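Local atomic coordinates of bifunctional protein FolD (Thermus thermophilus, PDB entry 6V6Y), a protein that probably oxidises 5,10-methylenetetrahydrofolate to 5,10-methenyltetrahydrofolate with NADP(+) and then hydrolyses the product to 10-formyltetrahydrofolate. Residues R48-R53 with G90-L95; R55-R60 with M264-T269; E77-L82 with L107-P112. All coordinates share one frame; numbering follows the deposited sequence.

Contact 1 (R48-R53 with G90-L95)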
loop_
_atom_site.group_PDB
_atom_site.type_symbol
_atom_site.label_atom_id
_atom_site.label_comp_id
_atom_site.label_asym_id
_atom_site.label_seq_id
_atom_site.Cartn_x
_atom_site.Cartn_y
_atom_site.Cartn_z
ATOM N N ARG A 48 20.477 4.286 20.947
ATOM C CA ARG A 48 21.381 5.295 21.491
ATOM C C ARG A 48 21.512 6.480 20.542
ATOM O O ARG A 48 21.604 7.634 20.984
ATOM C CB ARG A 48 22.744 4.666 21.774
ATOM C CG ARG A 48 23.772 5.651 22.278
ATOM C CD ARG A 48 25.149 5.023 22.323
ATOM N NE ARG A 48 25.226 3.943 23.302
ATOM C CZ ARG A 48 26.247 3.094 23.387
ATOM N NH1 ARG A 48 27.279 3.205 22.541
ATOM N NH2 ARG A 48 26.236 2.139 24.313
ATOM N N LEU A 49 21.479 6.217 19.235
ATOM C CA LEU A 49 21.586 7.289 18.254
ATOM C C LEU A 49 20.274 8.072 18.116
ATOM O O LEU A 49 20.287 9.299 17.961
ATOM C CB LEU A 49 22.031 6.669 16.936
ATOM C CG LEU A 49 21.918 7.376 15.603
ATOM C CD1 LEU A 49 22.608 8.730 15.664
ATOM C CD2 LEU A 49 22.549 6.459 14.548
ATOM N N LYS A 50 19.133 7.388 18.180
ATOM C CA LYS A 50 17.857 8.095 18.182
ATOM C C LYS A 50 17.713 8.971 19.422
ATOM O O LYS A 50 17.293 10.130 19.331
ATOM C CB LYS A 50 16.706 7.091 18.096
ATOM C CG LYS A 50 16.801 6.171 16.872
ATOM C CD LYS A 50 15.783 5.028 16.905
ATOM C CE LYS A 50 15.887 4.151 15.629
ATOM N NZ LYS A 50 14.572 3.549 15.263
ATOM N N ASP A 51 18.055 8.428 20.590
ATOM C CA ASP A 51 17.980 9.201 21.827
ATOM C C ASP A 51 18.930 10.403 21.795
ATOM O O ASP A 51 18.530 11.537 22.092
ATOM C CB ASP A 51 18.302 8.284 23.004
ATOM C CG ASP A 51 18.145 8.976 24.343
ATOM O OD1 ASP A 51 17.121 9.665 24.561
ATOM O OD2 ASP A 51 19.043 8.803 25.179
ATOM N N LYS A 52 20.191 10.170 21.424
ATOM C CA LYS A 52 21.183 11.241 21.380
ATOM C C LYS A 52 20.737 12.392 20.484
ATOM O O LYS A 52 20.922 13.568 20.822
ATOM C CB LYS A 52 22.520 10.685 20.894
ATOM C CG LYS A 52 23.532 11.764 20.556
ATOM C CD LYS A 52 24.954 11.200 20.421
ATOM C CE LYS A 52 25.935 12.295 20.010
ATOM N NZ LYS A 52 27.111 11.732 19.279
ATOM N N ARG A 53 20.144 12.079 19.342
ATOM C CA ARG A 53 19.743 13.152 18.443
ATOM C C ARG A 53 18.484 13.858 18.939
ATOM O O ARG A 53 18.362 15.086 18.823
ATOM C CB ARG A 53 19.533 12.599 17.036
ATOM C CG ARG A 53 18.791 13.594 16.180
ATOM C CD ARG A 53 19.691 14.837 15.931
ATOM N NE ARG A 53 20.897 14.507 15.173
ATOM C CZ ARG A 53 21.825 15.391 14.802
ATOM N NH1 ARG A 53 21.688 16.679 15.120
ATOM N NH2 ARG A 53 22.887 14.989 14.099
ATOM N N GLY A 90 5.525 10.714 21.222
ATOM C CA GLY A 90 5.898 9.651 20.315
ATOM C C GLY A 90 6.309 8.381 21.025
ATOM O O GLY A 90 7.073 8.418 21.994
ATOM N N ILE A 91 5.799 7.247 20.555
ATOM C CA ILE A 91 6.127 5.939 21.104
ATOM C C ILE A 91 6.758 5.113 19.996
ATOM O O ILE A 91 6.214 5.023 18.891
ATOM C CB ILE A 91 4.886 5.227 21.677
ATOM C CG1 ILE A 91 4.255 6.081 22.788
ATOM C CG2 ILE A 91 5.276 3.832 22.162
ATOM C CD1 ILE A 91 2.876 5.598 23.257
ATOM N N LEU A 92 7.899 4.508 20.299
ATOM C CA LEU A 92 8.717 3.805 19.329
ATOM C C LEU A 92 9.146 2.505 19.979
ATOM O O LEU A 92 9.639 2.527 21.110
ATOM C CB LEU A 92 9.937 4.658 18.958
ATOM C CG LEU A 92 10.857 4.351 17.787
ATOM C CD1 LEU A 92 11.847 5.487 17.709
ATOM C CD2 LEU A 92 11.587 3.027 17.949
ATOM N N VAL A 93 8.949 1.382 19.292
ATOM C CA VAL A 93 9.424 0.087 19.769
ATOM C C VAL A 93 10.562 -0.357 18.858
ATOM O O VAL A 93 10.400 -0.436 17.635
ATOM C CB VAL A 93 8.301 -0.960 19.813
ATOM C CG1 VAL A 93 8.810 -2.222 20.471
ATOM C CG2 VAL A 93 7.100 -0.426 20.576
ATOM N N GLN A 94 11.715 -0.633 19.448
ATOM C CA GLN A 94 12.894 -1.005 18.677
ATOM C C GLN A 94 12.765 -2.457 18.231
ATOM O O GLN A 94 12.567 -3.353 19.061
ATOM C CB GLN A 94 14.154 -0.801 19.515
ATOM C CG GLN A 94 15.421 -1.195 18.810
ATOM C CD GLN A 94 15.655 -0.365 17.556
ATOM O OE1 GLN A 94 15.544 0.868 17.573
ATOM N NE2 GLN A 94 15.964 -1.039 16.457
ATOM N N LEU A 95 12.856 -2.690 16.925
ATOM C CA LEU A 95 12.807 -4.043 16.398
ATOM C C LEU A 95 14.212 -4.561 16.174
ATOM O O LEU A 95 15.148 -3.777 16.005
ATOM C CB LEU A 95 12.008 -4.084 15.089
ATOM C CG LEU A 95 10.659 -3.404 15.298
ATOM C CD1 LEU A 95 9.905 -3.222 13.995
ATOM C CD2 LEU A 95 9.835 -4.172 16.332
#
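The flat carboxamide of Gln94 turns its oxygen to the end of the Lys50 side chain and its nitrogen back to its own loop. OE1 of Gln94 lies 3.7 Å from NZ of Lys50, too long for a hydrogen bond. CE of Lys50 is almost equally near. At the nitrogen end, NE2 of Gln94 donates to O of Leu95 over 2.9 Å. This carbonyl is used in its own plane on a lone pair, but the acceptor sits 23° out of the glutamine amide plane. The bond helps to set the rotation of the amide, while the buried OE1 finds no hydrogen-bond partner in the model and has the lysine amine as a polar neighbour. The Gln94 side chain also touches Ser43, Tyr46 and Val47 of helix 41-57. Lys50 reaches it by a straight chain: CG points away from the carbonyl carbon (chi1 -56°), and the extended methylenes pass Leu92 at about a right angle. CD of Lys50 touches CD1 of Leu92 at 4.0 Å, and NZ of Lys50 is likewise 4.0 Å from CD2 of Leu92, so both Leu92 methyls lie along the outer part of the lysine. Leu265 of helix 257-276 packs on both Lys50 and Leu92. The arrangement joins helix 41-57 to an outermost strand of the three-stranded parallel sheet. About 8 Å separates the Lys50 side chain from the bound NADP. Tyr46 and Lys50 stand in the Tyr-x-x-x-Lys spacing of the methylenetetrahydrofolate dehydrogenase/cyclohydrolase family, consistent with a place for Lys50 and Gln94 in the folate site of the catalytic domain.

Contact 2 (R55-R60 with M264-T269)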
loop_
_atom_site.group_PDB
_atom_site.type_symbol
_atom_site.label_atom_id
_atom_site.label_comp_id
_atom_site.label_asym_id
_atom_site.label_seq_id
_atom_site.Cartn_x
_atom_site.Cartn_y
_atom_site.Cartn_z
ATOM N N ARG A 55 17.691 14.301 22.010
ATOM C CA ARG A 55 18.101 15.179 23.102
ATOM C C ARG A 55 18.860 16.382 22.563
ATOM O O ARG A 55 18.595 17.517 22.971
ATOM C CB ARG A 55 18.920 14.386 24.123
ATOM C CG ARG A 55 18.031 13.525 25.008
ATOM C CD ARG A 55 18.788 12.409 25.714
ATOM N NE ARG A 55 18.522 12.523 27.138
ATOM C CZ ARG A 55 18.298 11.520 27.973
ATOM N NH1 ARG A 55 18.292 10.269 27.555
ATOM N NH2 ARG A 55 18.069 11.790 29.241
ATOM N N ALA A 56 19.736 16.164 21.576
ATOM C CA ALA A 56 20.442 17.282 20.954
ATOM C C ALA A 56 19.479 18.304 20.368
ATOM O O ALA A 56 19.776 19.502 20.365
ATOM C CB ALA A 56 21.397 16.769 19.877
ATOM N N LEU A 57 18.325 17.865 19.877
ATOM C CA LEU A 57 17.352 18.817 19.359
ATOM C C LEU A 57 16.625 19.569 20.464
ATOM O O LEU A 57 15.981 20.585 20.171
ATOM C CB LEU A 57 16.308 18.109 18.486
ATOM C CG LEU A 57 16.679 17.625 17.085
ATOM C CD1 LEU A 57 15.457 16.972 16.457
ATOM C CD2 LEU A 57 17.179 18.776 16.229
ATOM N N GLY A 58 16.684 19.077 21.704
ATOM C CA GLY A 58 15.897 19.622 22.793
ATOM C C GLY A 58 14.634 18.859 23.134
ATOM O O GLY A 58 13.831 19.349 23.940
ATOM N N TYR A 59 14.423 17.685 22.545
ATOM C CA TYR A 59 13.265 16.880 22.897
ATOM C C TYR A 59 13.426 16.317 24.304
ATOM O O TYR A 59 14.540 16.128 24.801
ATOM C CB TYR A 59 13.094 15.709 21.922
ATOM C CG TYR A 59 12.630 16.040 20.517
ATOM C CD1 TYR A 59 12.493 17.353 20.082
ATOM C CD2 TYR A 59 12.343 15.014 19.611
ATOM C CE1 TYR A 59 12.078 17.640 18.788
ATOM C CE2 TYR A 59 11.923 15.288 18.320
ATOM C CZ TYR A 59 11.797 16.598 17.908
ATOM O OH TYR A 59 11.379 16.858 16.622
ATOM N N ARG A 60 12.297 16.026 24.940
ATOM C CA ARG A 60 12.298 15.090 26.058
ATOM C C ARG A 60 12.394 13.690 25.454
ATOM O O ARG A 60 11.489 13.255 24.734
ATOM C CB ARG A 60 11.044 15.256 26.914
ATOM C CG ARG A 60 10.703 16.717 27.313
ATOM C CD ARG A 60 9.382 16.836 28.139
ATOM N NE ARG A 60 8.170 16.881 27.293
ATOM C CZ ARG A 60 6.913 16.738 27.739
ATOM N NH1 ARG A 60 6.678 16.536 29.032
ATOM N NH2 ARG A 60 5.880 16.780 26.892
ATOM N N MET A 264 14.077 12.044 9.925
ATOM C CA MET A 264 12.635 12.003 9.724
ATOM C C MET A 264 11.910 11.398 10.913
ATOM O O MET A 264 10.719 11.672 11.096
ATOM C CB MET A 264 12.287 11.235 8.439
ATOM C CG MET A 264 13.067 11.695 7.219
ATOM S SD MET A 264 12.842 13.431 6.821
ATOM C CE MET A 264 11.101 13.514 6.598
ATOM N N LEU A 265 12.593 10.586 11.726
ATOM C CA LEU A 265 12.008 10.186 13.001
ATOM C C LEU A 265 11.839 11.393 13.925
ATOM O O LEU A 265 10.802 11.542 14.584
ATOM C CB LEU A 265 12.872 9.109 13.658
ATOM C CG LEU A 265 12.530 8.808 15.119
ATOM C CD1 LEU A 265 11.111 8.234 15.253
ATOM C CD2 LEU A 265 13.570 7.878 15.727
ATOM N N MET A 266 12.839 12.277 13.976
ATOM C CA MET A 266 12.672 13.501 14.756
ATOM C C MET A 266 11.528 14.331 14.188
ATOM O O MET A 266 10.727 14.903 14.942
ATOM C CB MET A 266 13.977 14.313 14.779
ATOM C CG MET A 266 15.136 13.543 15.380
ATOM S SD MET A 266 14.602 12.947 16.969
ATOM C CE MET A 266 15.442 11.391 17.045
ATOM N N GLY A 267 11.416 14.375 12.854
ATOM C CA GLY A 267 10.326 15.114 12.240
ATOM C C GLY A 267 8.972 14.475 12.489
ATOM O O GLY A 267 7.962 15.170 12.639
ATOM N N ASN A 268 8.923 13.146 12.543
ATOM C CA ASN A 268 7.653 12.495 12.856
ATOM C C ASN A 268 7.274 12.717 14.316
ATOM O O ASN A 268 6.082 12.693 14.662
ATOM C CB ASN A 268 7.727 10.994 12.570
ATOM C CG ASN A 268 7.248 10.617 11.175
ATOM O OD1 ASN A 268 6.853 11.462 10.367
ATOM N ND2 ASN A 268 7.277 9.314 10.889
ATOM N N THR A 269 8.274 12.907 15.185
ATOM C CA THR A 269 7.986 13.127 16.600
ATOM C C THR A 269 7.318 14.486 16.808
ATOM O O THR A 269 6.294 14.589 17.491
ATOM C CB THR A 269 9.268 12.998 17.420
ATOM O OG1 THR A 269 9.764 11.664 17.301
ATOM C CG2 THR A 269 9.002 13.279 18.901
#
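Tyr59 follows directly on the Schellman motif that ends helix 41-57, and from there it reaches across to Met266 and Thr269 of the C-terminal helix 257-276. Gly58, with its positive phi of 100°, makes the turn, and its N bonds back to O of Arg55 in the last helical turn. The hydroxyl at the far end of the tyrosine is the polar tie: OH of Tyr59 donates to O of Met266 over 2.7 Å. It arrives well above the carbonyl plane, 48° out of it, so no lone pair is addressed squarely, while the oxygen itself lies at the edge of the ring, near its plane. The same ring has a Met-aromatic contact, SD of Met266 standing obliquely 4.7 Å from the ring centroid. A side chain bent at chi2 (-53°) folds the sulfur back beside the ring. CG2 of Thr269 meets CE2 of Tyr59 at 3.6 Å, again obliquely. OG1 of Thr269 is tied to O of Leu265 over 2.9 Å, on the face of that carbonyl opposite to the backbone N of Thr269. Leu57 fills in above: its CD1 lies over the rim of one tyrosine face and presses on CB of Met266 at 3.5 Å, a tight carbon pair. Ile19 of helix 8-24 packs against Leu57, Tyr59 and Met266 together, and Asn268 is bonded to Val116 and Phe135 while touching helix 137-148, so the C-terminal helix is wedged among three helices beside the catalytic-domain sheet.

Contact 3 (E77-L82 with L107-P112)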
loop_
_atom_site.group_PDB
_atom_site.type_symbol
_atom_site.label_atom_id
_atom_site.label_comp_id
_atom_site.label_asym_id
_atom_site.label_seq_id
_atom_site.Cartn_x
_atom_site.Cartn_y
_atom_site.Cartn_z
ATOM N N GLU A 77 0.755 -3.625 28.280
ATOM C CA GLU A 77 0.354 -2.753 29.383
ATOM C C GLU A 77 1.158 -1.452 29.372
ATOM O O GLU A 77 0.595 -0.354 29.493
ATOM C CB GLU A 77 0.522 -3.490 30.713
ATOM C CG GLU A 77 -0.318 -2.939 31.859
ATOM C CD GLU A 77 0.025 -3.593 33.197
ATOM O OE1 GLU A 77 0.114 -2.856 34.207
ATOM O OE2 GLU A 77 0.205 -4.838 33.230
ATOM N N ARG A 78 2.480 -1.557 29.212
ATOM C CA ARG A 78 3.305 -0.352 29.211
ATOM C C ARG A 78 2.898 0.590 28.088
ATOM O O ARG A 78 2.732 1.798 28.310
ATOM C CB ARG A 78 4.778 -0.705 29.091
ATOM C CG ARG A 78 5.678 0.523 29.159
ATOM C CD ARG A 78 5.303 1.428 30.350
ATOM N NE ARG A 78 6.222 2.561 30.521
ATOM C CZ ARG A 78 5.989 3.576 31.353
ATOM N NH1 ARG A 78 4.874 3.588 32.074
ATOM N NH2 ARG A 78 6.857 4.578 31.466
ATOM N N ILE A 79 2.723 0.048 26.875
ATOM C CA ILE A 79 2.292 0.862 25.738
ATOM C C ILE A 79 0.953 1.534 26.021
ATOM O O ILE A 79 0.757 2.715 25.702
ATOM C CB ILE A 79 2.236 0.005 24.456
ATOM C CG1 ILE A 79 3.648 -0.406 24.041
ATOM C CG2 ILE A 79 1.524 0.762 23.334
ATOM C CD1 ILE A 79 3.688 -1.598 23.141
ATOM N N ALA A 80 -0.002 0.798 26.605
ATOM C CA ALA A 80 -1.286 1.408 26.940
ATOM C C ALA A 80 -1.099 2.545 27.937
ATOM O O ALA A 80 -1.709 3.615 27.797
ATOM C CB ALA A 80 -2.246 0.360 27.500
ATOM N N ALA A 81 -0.245 2.335 28.941
ATOM C CA ALA A 81 0.084 3.408 29.876
ATOM C C ALA A 81 0.651 4.620 29.145
ATOM O O ALA A 81 0.260 5.759 29.426
ATOM C CB ALA A 81 1.077 2.899 30.920
ATOM N N LEU A 82 1.562 4.391 28.182
ATOM C CA LEU A 82 2.143 5.506 27.433
ATOM C C LEU A 82 1.139 6.136 26.471
ATOM O O LEU A 82 1.200 7.350 26.227
ATOM C CB LEU A 82 3.389 5.042 26.677
ATOM C CG LEU A 82 4.565 4.512 27.489
ATOM C CD1 LEU A 82 5.695 4.031 26.574
ATOM C CD2 LEU A 82 5.069 5.579 28.464
ATOM N N LEU A 107 2.883 -3.502 17.665
ATOM C CA LEU A 107 2.809 -2.309 16.827
ATOM C C LEU A 107 1.381 -1.785 16.727
ATOM O O LEU A 107 1.155 -0.568 16.767
ATOM C CB LEU A 107 3.375 -2.619 15.430
ATOM C CG LEU A 107 4.861 -2.998 15.427
ATOM C CD1 LEU A 107 5.415 -3.300 14.011
ATOM C CD2 LEU A 107 5.654 -1.884 16.086
ATOM N N GLU A 108 0.399 -2.685 16.585
ATOM C CA GLU A 108 -0.998 -2.256 16.521
ATOM C C GLU A 108 -1.509 -1.711 17.852
ATOM O O GLU A 108 -2.539 -1.021 17.868
ATOM C CB GLU A 108 -1.890 -3.411 16.055
ATOM C CG GLU A 108 -1.608 -3.853 14.613
ATOM C CD GLU A 108 -2.725 -4.711 14.022
ATOM O OE1 GLU A 108 -3.727 -4.970 14.729
ATOM O OE2 GLU A 108 -2.600 -5.131 12.850
ATOM N N ALA A 109 -0.814 -1.991 18.961
ATOM C CA ALA A 109 -1.201 -1.426 20.254
ATOM C C ALA A 109 -0.823 0.040 20.395
ATOM O O ALA A 109 -1.452 0.754 21.179
ATOM C CB ALA A 109 -0.567 -2.215 21.397
ATOM N N ILE A 110 0.182 0.514 19.656
ATOM C CA ILE A 110 0.591 1.906 19.782
ATOM C C ILE A 110 -0.494 2.795 19.205
ATOM O O ILE A 110 -1.037 2.510 18.133
ATOM C CB ILE A 110 1.922 2.153 19.055
ATOM C CG1 ILE A 110 2.995 1.170 19.526
ATOM C CG2 ILE A 110 2.340 3.607 19.219
ATOM C CD1 ILE A 110 4.198 1.099 18.605
ATOM N N HIS A 111 -0.822 3.877 19.902
ATOM C CA HIS A 111 -1.844 4.768 19.376
ATOM C C HIS A 111 -1.364 5.413 18.076
ATOM O O HIS A 111 -0.234 5.926 18.019
ATOM C CB HIS A 111 -2.235 5.859 20.366
ATOM C CG HIS A 111 -3.463 6.599 19.944
ATOM N ND1 HIS A 111 -3.417 7.718 19.140
ATOM C CD2 HIS A 111 -4.779 6.332 20.146
ATOM C CE1 HIS A 111 -4.649 8.132 18.898
ATOM N NE2 HIS A 111 -5.495 7.306 19.493
ATOM N N PRO A 112 -2.193 5.436 17.029
ATOM C CA PRO A 112 -1.716 5.926 15.725
ATOM C C PRO A 112 -1.186 7.343 15.764
ATOM O O PRO A 112 -0.311 7.693 14.958
ATOM C CB PRO A 112 -2.964 5.812 14.833
ATOM C CG PRO A 112 -3.861 4.842 15.542
ATOM C CD PRO A 112 -3.611 5.022 16.988
#
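Ile79 packs its CG2 branch against the backbone of Ala109 and Ile110. It does so from helix 72-84, the connection of the beta-alpha-beta crossover between the parallel strands 60-66 and 90-93. Apolar packing carries the contact, and it is centred on that one methyl. CG2 of Ile79 lies 3.8 Å from CA of Ile110 and 4.1 Å from both CB of Ala109 and CG1 of Ile110. With CG1 beside the backbone N of Ile79 (chi1 -68°), CG2 is left anti to that N and directed at the turn. The methyl also lies 3.7 Å from O of Ala109, so it beds on main chain as much as on side chains. Ile79 rests on Ile35 of the sheet, and Ile110 on Ile91 and Val93.

Polar ties come from nearby residues. Asn83, one residue past the segment on the same helix, grips the turn with both ends of its amide, ND2 to O of Ala109 and OD1 to N of His111. Glu108 forms a salt bridge with Arg126 of the second subunit, which brings this corner to the dimer interface.

Within each segment an aliphatic carbon covers a flat group. CD2 of Leu82 lies 3.5 Å above the centre of the Arg78 guanidinium, which is paired with Glu64. CD of Pro112 stands 3.3 Å over the centre of the His111 ring.

From the N terminus, helix 41-57 supplies the first segments of contacts 1 and 2. Contact 1 then closes a loop at strand 90-93, while contact 2 stays open until the C-terminal helix returns, so the two cross. Contact 3 starts in helix 72-84, between the ends of contact 1, and closes beyond strand 90-93. It therefore crosses contact 1, yet lies wholly within the long loop of contact 2. Strand 90-93 packs on contact 3 through Ile91 and Val93, and Leu265 and Met266 join contact 2 to Lys50, Arg53 and Leu92. Contacts 2 and 3 do not touch; together the three bind the catalytic-domain sheet, its helices and the C-terminal helix.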